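Local atomic coordinates of flagellar hook-associated protein (Burkholderia pseudomallei, PDB entry 4UT1), a protein that probably serves as a structural part of the bacterial flagellum, at the junction where the hook meets the filament. Residues T261-G266 with T276-D281; Q175-T180 with Y246-V251; A252-P257 with N347-G352. All blocks are in the same frame, centred on the assembly; numbering follows the deposited sequence.

How the contacts relate
Contacts 1 and 2 both reach the same six-stranded antiparallel sheet. Contact 1 pairs strand 260-265 with the edge strand 277-278, and contact 2 ties the neighbouring strand 244-252 to the long helix 134-193. Each is partly buried, but contact 1 rests on backbone pairing with side chains on both faces, whereas contact 2 depends on one asparagine amide and an isoleucine-leucine touch. Contact 3 is a surface contact at the end of strand 244-252, where two irregular segments share one backbone bond and a proline. Its P254 touches T261 and Y278 of contact 1, while it meets contact 2 only through adjoining sequence.

Contact 1: residues T261-G266 with T276-D281; sequences TIVSKG and TQYLPD. With EDO (1,2-ethanediol), chain O.
S264 and Q277 face each other as an antiparallel hydrogen-bonded pair. Q277 N donates to S264 O at 2.9 Å, almost straight at 177°. The return bond, from S264 N to Q277 O, measures 3.0 Å and bends to 153° at the hydrogen. Farther along, L279 N reaches I262 O at 3.2 Å, a longer bond than the first two. Between these bonds sits the non-hydrogen-bonded pair of V263 and Y278, and here CA of V263 adds a CA-H...O contact of 3.1 Å to O of Q277.

The side chains divide between the two faces. V263 and Y278 lie side by side, with CG1 of V263 3.6 Å from CD1 of the tyrosine. On the other face, chi1 of 63° swings S264 OG between its own backbone N and carbonyl carbon, which leaves it 3.1 Å from CB of Q277; the hydroxyl itself bonds to Q237. L279 turns back toward the partner strand, and its CD1 stands a loose 4.3 Å from CG2 of I262, with L284 touching both leucine and isoleucine.

At the other end of the pairing, T261 OG1 lies 3.1 Å from OD1 of D281. An ethanediol, probably from the crystallisation liquor, is modelled between T261 and L279, but its oxygen comes too close to both to be trusted in detail. The other carboxylate oxygen, OD2, makes a salt bridge to R296 on helix 287-322, so D281 is positioned from the helix as well.

Strand 260-265 is bonded to strand 244-252 along its other edge, and 277-278 is the last strand on this side of the sheet. The chemistry is therefore that of a short hairpin: main-chain bonds set the register, and the side chains add modest packing and a charged link to the helix beyond.

Contact 2: residues Q175-T180 with Y246-V251; sequences QINSYT and YQLATV. With EDO (1,2-ethanediol), chain E.
N177 meets L248 by way of two torsions: chi1 of -70° sets CG anti to its own carbonyl carbon, and chi2 of -22° turns the amide so that both its ends face the strand. OD1 then accepts from L248 N at 2.9 Å, the donor standing somewhat off the carbonyl plane. ND2 gives a bond of the same 2.9 Å to L248 O; it is nearly linear, at 177°, and lies in the amide's own plane. One side chain thus satisfies the N-H and the C=O of a single residue, much as a neighbouring strand would. One residue earlier on the helix, I176 crosses L248 at an angle, CG2 of the isoleucine 3.8 Å from CD1 of the leucine.

An ethanediol, probably from the crystallisation liquor, bonds to N177 O and S245 OG, but it presses too closely on Q247 for its exact pose to be relied on.

Segments 175-180 and 246-251 run antiparallel, their axes 7.9 Å apart at closest approach. Q247 and A249 bond to strand 260-265 and Y246 to L239, while L248 also packs on V173, one turn back along helix 134-193, which thus lies against the sheet.

Contact 3: residues A252-P257 with N347-G352; sequences ASPSDP and NQNNTG
P254 and Q348 come together at the tight part of this contact. Q348 N donates to P254 O at 2.9 Å, with an angle of 154° at the hydrogen, and the same oxygen receives a CA-H...O contact of 3.3 Å from CA of N347. The proline ring's CB lies 3.7 Å from CB of Q348. N349 runs alongside the ring, its ND2 also 3.7 Å from the proline CB.

What holds N349 there is N347. With its CG set opposite the backbone N (chi1 -173°), N347 carries OD1 over to the next-but-one residue, where it accepts from N349 N at 2.8 Å, an Asx turn, and from N349 ND2 at 2.9 Å. Both donors lie in the carbonyl plane on lone pairs, so this one oxygen steadies both the backbone and the amide of N349. The segment also closes a type I turn from N347 to N350. The other end of the N347 amide only brushes S255, ND2 coming 3.6 Å from its CB.

The outer side is looser: Q348 and N349 are exposed, and past N350 the segment leaves P254 behind and is held instead by D420 and N417. Nearer the sheets, D256 makes a salt bridge to R428, and S255 O bonds to T423.

The direct link between the helical-domain region and the D2-like region is slight, consistent with a small interface: one backbone bond plus van der Waals touches on P254 and S255, shaped largely by bonds inside the Asx turn at N347.

Contact 1: residues T261-G266 with T276-D281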
ATOM      1  N   THR A 261      17.020  -8.441  12.632  1.00 14.38           N
ATOM      2  CA  THR A 261      16.789  -9.866  12.534  1.00 13.46           C
ATOM      3  C   THR A 261      17.743 -10.537  13.521  1.00 15.25           C
ATOM      4  O   THR A 261      18.627  -9.882  14.077  1.00 14.43           O
ATOM      5  CB  THR A 261      17.008 -10.381  11.095  1.00 17.89           C
ATOM      6  OG1 THR A 261      16.667 -11.770  11.022  1.00 24.64           O
ATOM      7  CG2 THR A 261      18.458 -10.192  10.667  1.00 15.87           C
ATOM      8  N   ILE A 262      17.543 -11.826  13.768  1.00 14.79           N
ATOM      9  CA  ILE A 262      18.393 -12.559  14.701  1.00 17.85           C
ATOM     10  C   ILE A 262      19.487 -13.330  13.954  1.00 16.28           C
ATOM     11  O   ILE A 262      19.244 -13.915  12.896  1.00 20.84           O
ATOM     12  CB  ILE A 262      17.566 -13.540  15.543  1.00 20.38           C
ATOM     13  CG1 ILE A 262      16.311 -12.847  16.088  1.00 21.83           C
ATOM     14  CG2 ILE A 262      18.410 -14.133  16.655  1.00 16.82           C
ATOM     15  CD1 ILE A 262      16.605 -11.644  16.937  1.00 19.20           C
ATOM     16  N   VAL A 263      20.697 -13.313  14.497  1.00 17.58           N
ATOM     17  CA  VAL A 263      21.781 -14.077  13.921  1.00 17.99           C
ATOM     18  C   VAL A 263      22.496 -14.827  15.021  1.00 19.02           C
ATOM     19  O   VAL A 263      22.382 -14.483  16.208  1.00 11.87           O
ATOM     20  CB  VAL A 263      22.799 -13.182  13.168  1.00 19.25           C
ATOM     21  CG1 VAL A 263      22.099 -12.381  12.081  1.00 16.76           C
ATOM     22  CG2 VAL A 263      23.535 -12.253  14.134  1.00 17.19           C
ATOM     23  N   SER A 264      23.221 -15.860  14.618  1.00 18.59           N
ATOM     24  CA  SER A 264      24.143 -16.531  15.529  1.00 20.17           C
ATOM     25  C   SER A 264      25.575 -16.190  15.138  1.00 21.70           C
ATOM     26  O   SER A 264      25.906 -16.130  13.955  1.00 21.62           O
ATOM     27  CB  SER A 264      23.923 -18.037  15.514  1.00 18.50           C
ATOM     28  OG  SER A 264      24.203 -18.575  14.237  1.00 26.82           O
ATOM     29  N   LYS A 265      26.413 -15.951  16.142  1.00 26.95           N
ATOM     30  CA  LYS A 265      27.792 -15.544  15.915  1.00 26.21           C
ATOM     31  C   LYS A 265      28.762 -16.663  16.279  1.00 29.79           C
ATOM     32  O   LYS A 265      29.967 -16.439  16.382  1.00 33.57           O
ATOM     33  CB  LYS A 265      28.114 -14.279  16.716  1.00 27.07           C
ATOM     34  CG  LYS A 265      27.154 -13.122  16.454  1.00 32.34           C
ATOM     35  CD  LYS A 265      27.728 -11.790  16.924  1.00 36.72           C
ATOM     36  CE  LYS A 265      28.939 -11.386  16.092  1.00 44.94           C
ATOM     37  NZ  LYS A 265      28.601 -11.217  14.645  1.00 40.18           N
ATOM     38  N   GLY A 266      28.233 -17.871  16.451  1.00 27.14           N
ATOM     39  CA  GLY A 266      29.047 -19.017  16.827  1.00 28.10           C
ATOM     40  C   GLY A 266      29.114 -19.159  18.339  1.00 22.96           C
ATOM     41  O   GLY A 266      28.309 -18.575  19.057  1.00 20.99           O
ATOM     42  N   THR A 276      28.822 -14.846  10.410  1.00 27.81           N
ATOM     43  CA  THR A 276      27.526 -14.591  11.013  1.00 27.95           C
ATOM     44  C   THR A 276      26.455 -15.372  10.271  1.00 21.11           C
ATOM     45  O   THR A 276      26.391 -15.337   9.039  1.00 26.03           O
ATOM     46  CB  THR A 276      27.191 -13.108  10.984  1.00 30.36           C
ATOM     47  OG1 THR A 276      27.190 -12.664   9.625  1.00 35.09           O
ATOM     48  CG2 THR A 276      28.234 -12.320  11.756  1.00 33.76           C
ATOM     49  N   GLN A 277      25.643 -16.106  11.022  1.00 19.88           N
ATOM     50  CA  GLN A 277      24.593 -16.929  10.445  1.00 21.96           C
ATOM     51  C   GLN A 277      23.248 -16.244  10.567  1.00 23.16           C
ATOM     52  O   GLN A 277      22.806 -15.929  11.672  1.00 24.47           O
ATOM     53  CB  GLN A 277      24.528 -18.292  11.128  1.00 23.60           C
ATOM     54  CG  GLN A 277      25.682 -19.196  10.802  1.00 25.56           C
ATOM     55  CD  GLN A 277      26.018 -19.192   9.320  1.00 23.71           C
ATOM     56  OE1 GLN A 277      27.117 -18.801   8.938  1.00 27.23           O
ATOM     57  NE2 GLN A 277      25.070 -19.610   8.480  1.00 19.14           N
ATOM     58  N   TYR A 278      22.597 -16.018   9.435  1.00 19.59           N
ATOM     59  CA  TYR A 278      21.274 -15.401   9.436  1.00 25.26           C
ATOM     60  C   TYR A 278      20.181 -16.423   9.689  1.00 28.69           C
ATOM     61  O   TYR A 278      19.868 -17.220   8.807  1.00 32.51           O
ATOM     62  CB  TYR A 278      20.974 -14.723   8.106  1.00 24.14           C
ATOM     63  CG  TYR A 278      21.728 -13.456   7.806  1.00 27.34           C
ATOM     64  CD1 TYR A 278      21.519 -12.300   8.544  1.00 21.14           C
ATOM     65  CD2 TYR A 278      22.603 -13.401   6.729  1.00 27.30           C
ATOM     66  CE1 TYR A 278      22.197 -11.128   8.242  1.00 26.05           C
ATOM     67  CE2 TYR A 278      23.277 -12.242   6.413  1.00 31.11           C
ATOM     68  CZ  TYR A 278      23.076 -11.110   7.171  1.00 32.58           C
ATOM     69  OH  TYR A 278      23.764  -9.963   6.840  1.00 33.81           O
ATOM     70  N   LEU A 279      19.565 -16.373  10.862  1.00 25.52           N
ATOM     71  CA  LEU A 279      18.430 -17.238  11.152  1.00 26.75           C
ATOM     72  C   LEU A 279      17.134 -16.632  10.594  1.00 27.99           C
ATOM     73  O   LEU A 279      16.761 -15.513  10.957  1.00 30.36           O
ATOM     74  CB  LEU A 279      18.304 -17.461  12.657  1.00 24.37           C
ATOM     75  CG  LEU A 279      19.607 -17.711  13.420  1.00 26.17           C
ATOM     76  CD1 LEU A 279      19.323 -17.904  14.895  1.00 25.35           C
ATOM     77  CD2 LEU A 279      20.354 -18.913  12.856  1.00 25.89           C
ATOM     78  N   PRO A 280      16.441 -17.367   9.711  1.00 29.35           N
ATOM     79  CA  PRO A 280      15.202 -16.882   9.085  1.00 28.96           C
ATOM     80  C   PRO A 280      14.130 -16.555  10.122  1.00 28.02           C
ATOM     81  O   PRO A 280      13.924 -17.365  11.024  1.00 30.28           O
ATOM     82  CB  PRO A 280      14.759 -18.060   8.213  1.00 30.02           C
ATOM     83  CG  PRO A 280      15.996 -18.898   8.033  1.00 29.40           C
ATOM     84  CD  PRO A 280      16.782 -18.739   9.291  1.00 30.35           C
ATOM     85  N   ASP A 281      13.467 -15.408   9.998  1.00 30.22           N
ATOM     86  CA  ASP A 281      12.415 -15.022  10.948  1.00 29.58           C
ATOM     87  C   ASP A 281      11.411 -16.155  11.161  1.00 29.15           C
ATOM     88  O   ASP A 281      11.007 -16.443  12.287  1.00 27.19           O
ATOM     89  CB  ASP A 281      11.671 -13.768  10.470  1.00 27.33           C
ATOM     90  CG  ASP A 281      12.514 -12.511  10.567  1.00 26.82           C
ATOM     91  OD1 ASP A 281      13.709 -12.600  10.910  1.00 30.09           O
ATOM     92  OD2 ASP A 281      11.981 -11.425  10.280  1.00 26.92           O
TER
HETATM   93  C1  EDO O1641      17.462 -14.257   7.342  1.00 30.13           C
HETATM   94  O1  EDO O1641      18.008 -13.382   6.352  1.00 36.24           O
HETATM   95  C2  EDO O1641      16.683 -13.418   8.344  1.00 30.22           C
HETATM   96  O2  EDO O1641      17.336 -13.482   9.622  1.00 33.76           O

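Contact 2: residues Q175-T180 with Y246-V251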
ATOM      1  N   GLN A 175      18.840 -11.238  26.987  1.00 19.67           N
ATOM      2  CA  GLN A 175      18.413 -12.135  28.046  1.00 22.59           C
ATOM      3  C   GLN A 175      18.668 -13.584  27.679  1.00 17.61           C
ATOM      4  O   GLN A 175      19.126 -14.366  28.505  1.00 16.95           O
ATOM      5  CB  GLN A 175      16.939 -11.925  28.363  1.00 17.79           C
ATOM      6  CG  GLN A 175      16.640 -10.529  28.840  1.00 18.22           C
ATOM      7  CD  GLN A 175      15.246 -10.414  29.396  1.00 26.82           C
ATOM      8  OE1 GLN A 175      14.634 -11.419  29.779  1.00 24.50           O
ATOM      9  NE2 GLN A 175      14.726  -9.193  29.440  1.00 27.18           N
ATOM     10  N   ILE A 176      18.363 -13.941  26.441  1.00 16.30           N
ATOM     11  CA  ILE A 176      18.661 -15.278  25.955  1.00 13.51           C
ATOM     12  C   ILE A 176      20.137 -15.644  26.164  1.00 15.15           C
ATOM     13  O   ILE A 176      20.437 -16.742  26.609  1.00 17.04           O
ATOM     14  CB  ILE A 176      18.310 -15.417  24.465  1.00 13.25           C
ATOM     15  CG1 ILE A 176      16.792 -15.382  24.299  1.00 14.94           C
ATOM     16  CG2 ILE A 176      18.908 -16.707  23.881  1.00 14.44           C
ATOM     17  CD1 ILE A 176      16.334 -15.286  22.867  1.00 16.74           C
ATOM     18  N   ASN A 177      21.047 -14.730  25.829  1.00 13.05           N
ATOM     19  CA  ASN A 177      22.473 -15.004  25.975  1.00 15.36           C
ATOM     20  C   ASN A 177      22.831 -15.189  27.438  1.00 15.77           C
ATOM     21  O   ASN A 177      23.668 -16.028  27.782  1.00 16.31           O
ATOM     22  CB  ASN A 177      23.316 -13.882  25.359  1.00 14.90           C
ATOM     23  CG  ASN A 177      23.221 -13.856  23.836  1.00 19.30           C
ATOM     24  OD1 ASN A 177      22.891 -14.862  23.212  1.00 16.33           O
ATOM     25  ND2 ASN A 177      23.528 -12.713  23.236  1.00 16.98           N
ATOM     26  N   SER A 178      22.178 -14.415  28.301  1.00 14.99           N
ATOM     27  CA  SER A 178      22.385 -14.559  29.735  1.00 16.65           C
ATOM     28  C   SER A 178      21.998 -15.951  30.218  1.00 17.55           C
ATOM     29  O   SER A 178      22.737 -16.586  30.953  1.00 16.35           O
ATOM     30  CB  SER A 178      21.578 -13.506  30.507  1.00 20.14           C
ATOM     31  OG  SER A 178      22.118 -12.218  30.299  1.00 25.76           O
ATOM     32  N   TYR A 179      20.831 -16.424  29.800  1.00 17.47           N
ATOM     33  CA  TYR A 179      20.355 -17.735  30.229  1.00 18.28           C
ATOM     34  C   TYR A 179      21.131 -18.911  29.639  1.00 19.71           C
ATOM     35  O   TYR A 179      21.364 -19.908  30.325  1.00 18.97           O
ATOM     36  CB  TYR A 179      18.873 -17.886  29.900  1.00 17.11           C
ATOM     37  CG  TYR A 179      18.006 -17.042  30.810  1.00 19.00           C
ATOM     38  CD1 TYR A 179      18.037 -17.224  32.186  1.00 23.26           C
ATOM     39  CD2 TYR A 179      17.162 -16.065  30.297  1.00 22.30           C
ATOM     40  CE1 TYR A 179      17.254 -16.447  33.033  1.00 22.13           C
ATOM     41  CE2 TYR A 179      16.375 -15.291  31.129  1.00 20.47           C
ATOM     42  CZ  TYR A 179      16.421 -15.489  32.494  1.00 22.45           C
ATOM     43  OH  TYR A 179      15.640 -14.717  33.316  1.00 24.55           O
ATOM     44  N   THR A 180      21.523 -18.812  28.375  1.00 16.33           N
ATOM     45  CA  THR A 180      22.279 -19.898  27.767  1.00 18.95           C
ATOM     46  C   THR A 180      23.649 -20.027  28.433  1.00 18.81           C
ATOM     47  O   THR A 180      24.101 -21.134  28.716  1.00 18.26           O
ATOM     48  CB  THR A 180      22.433 -19.695  26.253  1.00 14.46           C
ATOM     49  OG1 THR A 180      23.071 -18.432  25.996  1.00 16.81           O
ATOM     50  CG2 THR A 180      21.055 -19.710  25.590  1.00 16.18           C
ATOM     51  N   TYR A 246      26.242 -20.665  22.852  1.00 21.03           N
ATOM     52  CA  TYR A 246      26.300 -19.902  21.616  1.00 21.93           C
ATOM     53  C   TYR A 246      25.625 -18.544  21.801  1.00 21.06           C
ATOM     54  O   TYR A 246      24.556 -18.458  22.399  1.00 26.80           O
ATOM     55  CB  TYR A 246      25.616 -20.655  20.472  1.00 17.08           C
ATOM     56  CG  TYR A 246      26.320 -21.893  19.958  1.00 20.69           C
ATOM     57  CD1 TYR A 246      26.423 -23.035  20.738  1.00 20.94           C
ATOM     58  CD2 TYR A 246      26.845 -21.932  18.668  1.00 22.93           C
ATOM     59  CE1 TYR A 246      27.053 -24.169  20.266  1.00 22.21           C
ATOM     60  CE2 TYR A 246      27.477 -23.067  18.185  1.00 24.67           C
ATOM     61  CZ  TYR A 246      27.572 -24.184  18.989  1.00 27.39           C
ATOM     62  OH  TYR A 246      28.192 -25.322  18.524  1.00 29.78           O
ATOM     63  N   GLN A 247      26.241 -17.492  21.276  1.00 17.49           N
ATOM     64  CA  GLN A 247      25.698 -16.147  21.390  1.00 22.12           C
ATOM     65  C   GLN A 247      24.834 -15.774  20.196  1.00 19.40           C
ATOM     66  O   GLN A 247      25.249 -15.939  19.064  1.00 18.62           O
ATOM     67  CB  GLN A 247      26.825 -15.126  21.523  1.00 27.26           C
ATOM     68  CG  GLN A 247      27.204 -14.808  22.954  1.00 30.23           C
ATOM     69  CD  GLN A 247      27.571 -13.349  23.131  1.00 37.76           C
ATOM     70  OE1 GLN A 247      27.200 -12.714  24.125  1.00 47.95           O
ATOM     71  NE2 GLN A 247      28.300 -12.802  22.160  1.00 40.82           N
ATOM     72  N   LEU A 248      23.638 -15.267  20.458  1.00 17.15           N
ATOM     73  CA  LEU A 248      22.823 -14.690  19.400  1.00 16.38           C
ATOM     74  C   LEU A 248      23.073 -13.194  19.366  1.00 16.05           C
ATOM     75  O   LEU A 248      23.512 -12.606  20.361  1.00 17.79           O
ATOM     76  CB  LEU A 248      21.335 -14.975  19.624  1.00 13.91           C
ATOM     77  CG  LEU A 248      20.948 -16.448  19.774  1.00 16.48           C
ATOM     78  CD1 LEU A 248      19.475 -16.582  20.083  1.00 13.04           C
ATOM     79  CD2 LEU A 248      21.332 -17.266  18.515  1.00 16.02           C
ATOM     80  N   ALA A 249      22.792 -12.572  18.225  1.00 17.34           N
ATOM     81  CA  ALA A 249      22.819 -11.122  18.145  1.00 14.27           C
ATOM     82  C   ALA A 249      21.676 -10.622  17.273  1.00 17.16           C
ATOM     83  O   ALA A 249      21.113 -11.376  16.474  1.00 15.70           O
ATOM     84  CB  ALA A 249      24.154 -10.636  17.605  1.00 13.00           C
ATOM     85  N   THR A 250      21.324  -9.354  17.437  1.00 14.37           N
ATOM     86  CA  THR A 250      20.464  -8.699  16.465  1.00 14.79           C
ATOM     87  C   THR A 250      21.341  -7.849  15.553  1.00 15.62           C
ATOM     88  O   THR A 250      22.301  -7.212  15.999  1.00 15.88           O
ATOM     89  CB  THR A 250      19.378  -7.807  17.114  1.00 15.48           C
ATOM     90  OG1 THR A 250      19.991  -6.823  17.952  1.00 16.18           O
ATOM     91  CG2 THR A 250      18.389  -8.627  17.935  1.00 13.27           C
ATOM     92  N   VAL A 251      21.014  -7.860  14.269  1.00 13.78           N
ATOM     93  CA  VAL A 251      21.652  -6.994  13.298  1.00 14.40           C
ATOM     94  C   VAL A 251      20.563  -6.540  12.319  1.00 13.48           C
ATOM     95  O   VAL A 251      19.483  -7.132  12.271  1.00 12.91           O
ATOM     96  CB  VAL A 251      22.786  -7.709  12.538  1.00 14.77           C
ATOM     97  CG1 VAL A 251      23.841  -8.211  13.513  1.00 16.49           C
ATOM     98  CG2 VAL A 251      22.223  -8.863  11.746  1.00 17.31           C
TER
HETATM   99  C1  EDO E1631      26.475 -15.084  25.890  1.00 23.46           C
HETATM  100  O1  EDO E1631      26.547 -14.820  27.286  1.00 31.26           O
HETATM  101  C2  EDO E1631      26.717 -16.557  25.589  1.00 29.22           C
HETATM  102  O2  EDO E1631      25.514 -17.328  25.683  1.00 22.11           O

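Contact 3: residues A252-P257 with N347-G352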
ATOM      1  N   ALA A 252      20.842  -5.490  11.562  1.00 14.15           N
ATOM      2  CA  ALA A 252      19.895  -5.038  10.536  1.00 17.56           C
ATOM      3  C   ALA A 252      19.623  -6.199   9.590  1.00 16.80           C
ATOM      4  O   ALA A 252      20.558  -6.898   9.168  1.00 15.79           O
ATOM      5  CB  ALA A 252      20.443  -3.836   9.786  1.00 17.59           C
ATOM      6  N   SER A 253      18.354  -6.448   9.289  1.00 18.12           N
ATOM      7  CA  SER A 253      18.023  -7.563   8.402  1.00 16.94           C
ATOM      8  C   SER A 253      18.535  -7.276   6.994  1.00 16.66           C
ATOM      9  O   SER A 253      18.555  -6.130   6.546  1.00 20.21           O
ATOM     10  CB  SER A 253      16.518  -7.833   8.391  1.00 20.10           C
ATOM     11  OG  SER A 253      15.875  -7.032   7.427  1.00 23.57           O
ATOM     12  N   PRO A 254      18.978  -8.325   6.293  1.00 19.45           N
ATOM     13  CA  PRO A 254      19.573  -8.154   4.963  1.00 19.19           C
ATOM     14  C   PRO A 254      18.543  -7.698   3.922  1.00 18.56           C
ATOM     15  O   PRO A 254      18.932  -7.197   2.871  1.00 20.59           O
ATOM     16  CB  PRO A 254      20.123  -9.551   4.628  1.00 20.22           C
ATOM     17  CG  PRO A 254      19.359 -10.503   5.495  1.00 22.16           C
ATOM     18  CD  PRO A 254      18.921  -9.728   6.731  1.00 18.44           C
ATOM     19  N   SER A 255      17.256  -7.844   4.222  1.00 18.04           N
ATOM     20  CA  SER A 255      16.221  -7.457   3.255  1.00 13.77           C
ATOM     21  C   SER A 255      15.518  -6.143   3.610  1.00 16.26           C
ATOM     22  O   SER A 255      14.810  -5.554   2.784  1.00 15.53           O
ATOM     23  CB  SER A 255      15.194  -8.583   3.107  1.00 16.10           C
ATOM     24  OG  SER A 255      14.456  -8.787   4.295  1.00 20.19           O
ATOM     25  N   ASP A 256      15.719  -5.671   4.830  1.00 13.88           N
ATOM     26  CA  ASP A 256      15.054  -4.450   5.281  1.00 13.57           C
ATOM     27  C   ASP A 256      15.808  -3.885   6.476  1.00 15.80           C
ATOM     28  O   ASP A 256      15.655  -4.373   7.592  1.00 16.89           O
ATOM     29  CB  ASP A 256      13.598  -4.742   5.646  1.00 15.04           C
ATOM     30  CG  ASP A 256      12.838  -3.499   6.136  1.00 16.30           C
ATOM     31  OD1 ASP A 256      13.431  -2.398   6.267  1.00 14.92           O
ATOM     32  OD2 ASP A 256      11.625  -3.636   6.388  1.00 16.10           O
ATOM     33  N   PRO A 257      16.618  -2.843   6.241  1.00 15.44           N
ATOM     34  CA  PRO A 257      17.520  -2.315   7.268  1.00 17.51           C
ATOM     35  C   PRO A 257      16.782  -1.587   8.378  1.00 16.65           C
ATOM     36  O   PRO A 257      17.390  -1.287   9.401  1.00 18.75           O
ATOM     37  CB  PRO A 257      18.412  -1.345   6.484  1.00 15.80           C
ATOM     38  CG  PRO A 257      17.574  -0.908   5.362  1.00 16.16           C
ATOM     39  CD  PRO A 257      16.723  -2.089   4.981  1.00 19.14           C
ATOM     40  N   ASN A 347      19.043  -6.623  -1.504  1.00 16.06           N
ATOM     41  CA  ASN A 347      19.293  -7.536  -0.399  1.00 16.19           C
ATOM     42  C   ASN A 347      20.791  -7.581  -0.125  1.00 18.74           C
ATOM     43  O   ASN A 347      21.594  -7.526  -1.052  1.00 20.96           O
ATOM     44  CB  ASN A 347      18.736  -8.932  -0.711  1.00 18.20           C
ATOM     45  CG  ASN A 347      18.819  -9.883   0.476  1.00 20.09           C
ATOM     46  OD1 ASN A 347      19.903 -10.299   0.876  1.00 18.34           O
ATOM     47  ND2 ASN A 347      17.665 -10.254   1.021  1.00 18.63           N
ATOM     48  N   GLN A 348      21.166  -7.652   1.148  1.00 19.93           N
ATOM     49  CA  GLN A 348      22.577  -7.590   1.509  1.00 19.54           C
ATOM     50  C   GLN A 348      23.344  -8.821   1.014  1.00 21.57           C
ATOM     51  O   GLN A 348      24.569  -8.804   0.937  1.00 20.52           O
ATOM     52  CB  GLN A 348      22.738  -7.447   3.022  1.00 25.31           C
ATOM     53  CG  GLN A 348      22.379  -6.061   3.555  1.00 32.86           C
ATOM     54  CD  GLN A 348      23.304  -4.968   3.029  1.00 40.19           C
ATOM     55  OE1 GLN A 348      23.354  -4.703   1.823  1.00 36.47           O
ATOM     56  NE2 GLN A 348      24.044  -4.332   3.936  1.00 42.80           N
ATOM     57  N   ASN A 349      22.621  -9.887   0.692  1.00 21.05           N
ATOM     58  CA  ASN A 349      23.244 -11.103   0.177  1.00 20.53           C
ATOM     59  C   ASN A 349      23.584 -11.010  -1.313  1.00 23.05           C
ATOM     60  O   ASN A 349      24.258 -11.886  -1.841  1.00 21.62           O
ATOM     61  CB  ASN A 349      22.339 -12.320   0.418  1.00 18.62           C
ATOM     62  CG  ASN A 349      22.225 -12.696   1.892  1.00 24.38           C
ATOM     63  OD1 ASN A 349      23.126 -13.316   2.470  1.00 21.15           O
ATOM     64  ND2 ASN A 349      21.098 -12.352   2.496  1.00 21.05           N
ATOM     65  N   ASN A 350      23.123  -9.954  -1.986  1.00 21.83           N
ATOM     66  CA  ASN A 350      23.365  -9.805  -3.431  1.00 22.53           C
ATOM     67  C   ASN A 350      24.842  -9.844  -3.807  1.00 20.83           C
ATOM     68  O   ASN A 350      25.694  -9.357  -3.064  1.00 20.45           O
ATOM     69  CB  ASN A 350      22.753  -8.504  -3.953  1.00 18.47           C
ATOM     70  CG  ASN A 350      21.266  -8.607  -4.140  1.00 16.34           C
ATOM     71  OD1 ASN A 350      20.650  -9.567  -3.689  1.00 18.07           O
ATOM     72  ND2 ASN A 350      20.674  -7.620  -4.803  1.00 18.02           N
ATOM     73  N   THR A 351      25.133 -10.446  -4.955  1.00 21.50           N
ATOM     74  CA  THR A 351      26.499 -10.515  -5.471  1.00 27.25           C
ATOM     75  C   THR A 351      26.633  -9.655  -6.734  1.00 27.35           C
ATOM     76  O   THR A 351      27.713  -9.158  -7.046  1.00 25.74           O
ATOM     77  CB  THR A 351      26.926 -11.980  -5.764  1.00 21.83           C
ATOM     78  OG1 THR A 351      26.109 -12.525  -6.806  1.00 21.86           O
ATOM     79  CG2 THR A 351      26.773 -12.841  -4.509  1.00 19.67           C
ATOM     80  N   GLY A 352      25.527  -9.464  -7.449  1.00 21.67           N
ATOM     81  CA  GLY A 352      25.512  -8.562  -8.584  1.00 25.25           C
ATOM     82  C   GLY A 352      25.407  -7.119  -8.112  1.00 28.38           C
ATOM     83  O   GLY A 352      25.265  -6.857  -6.915  1.00 33.44           O
TER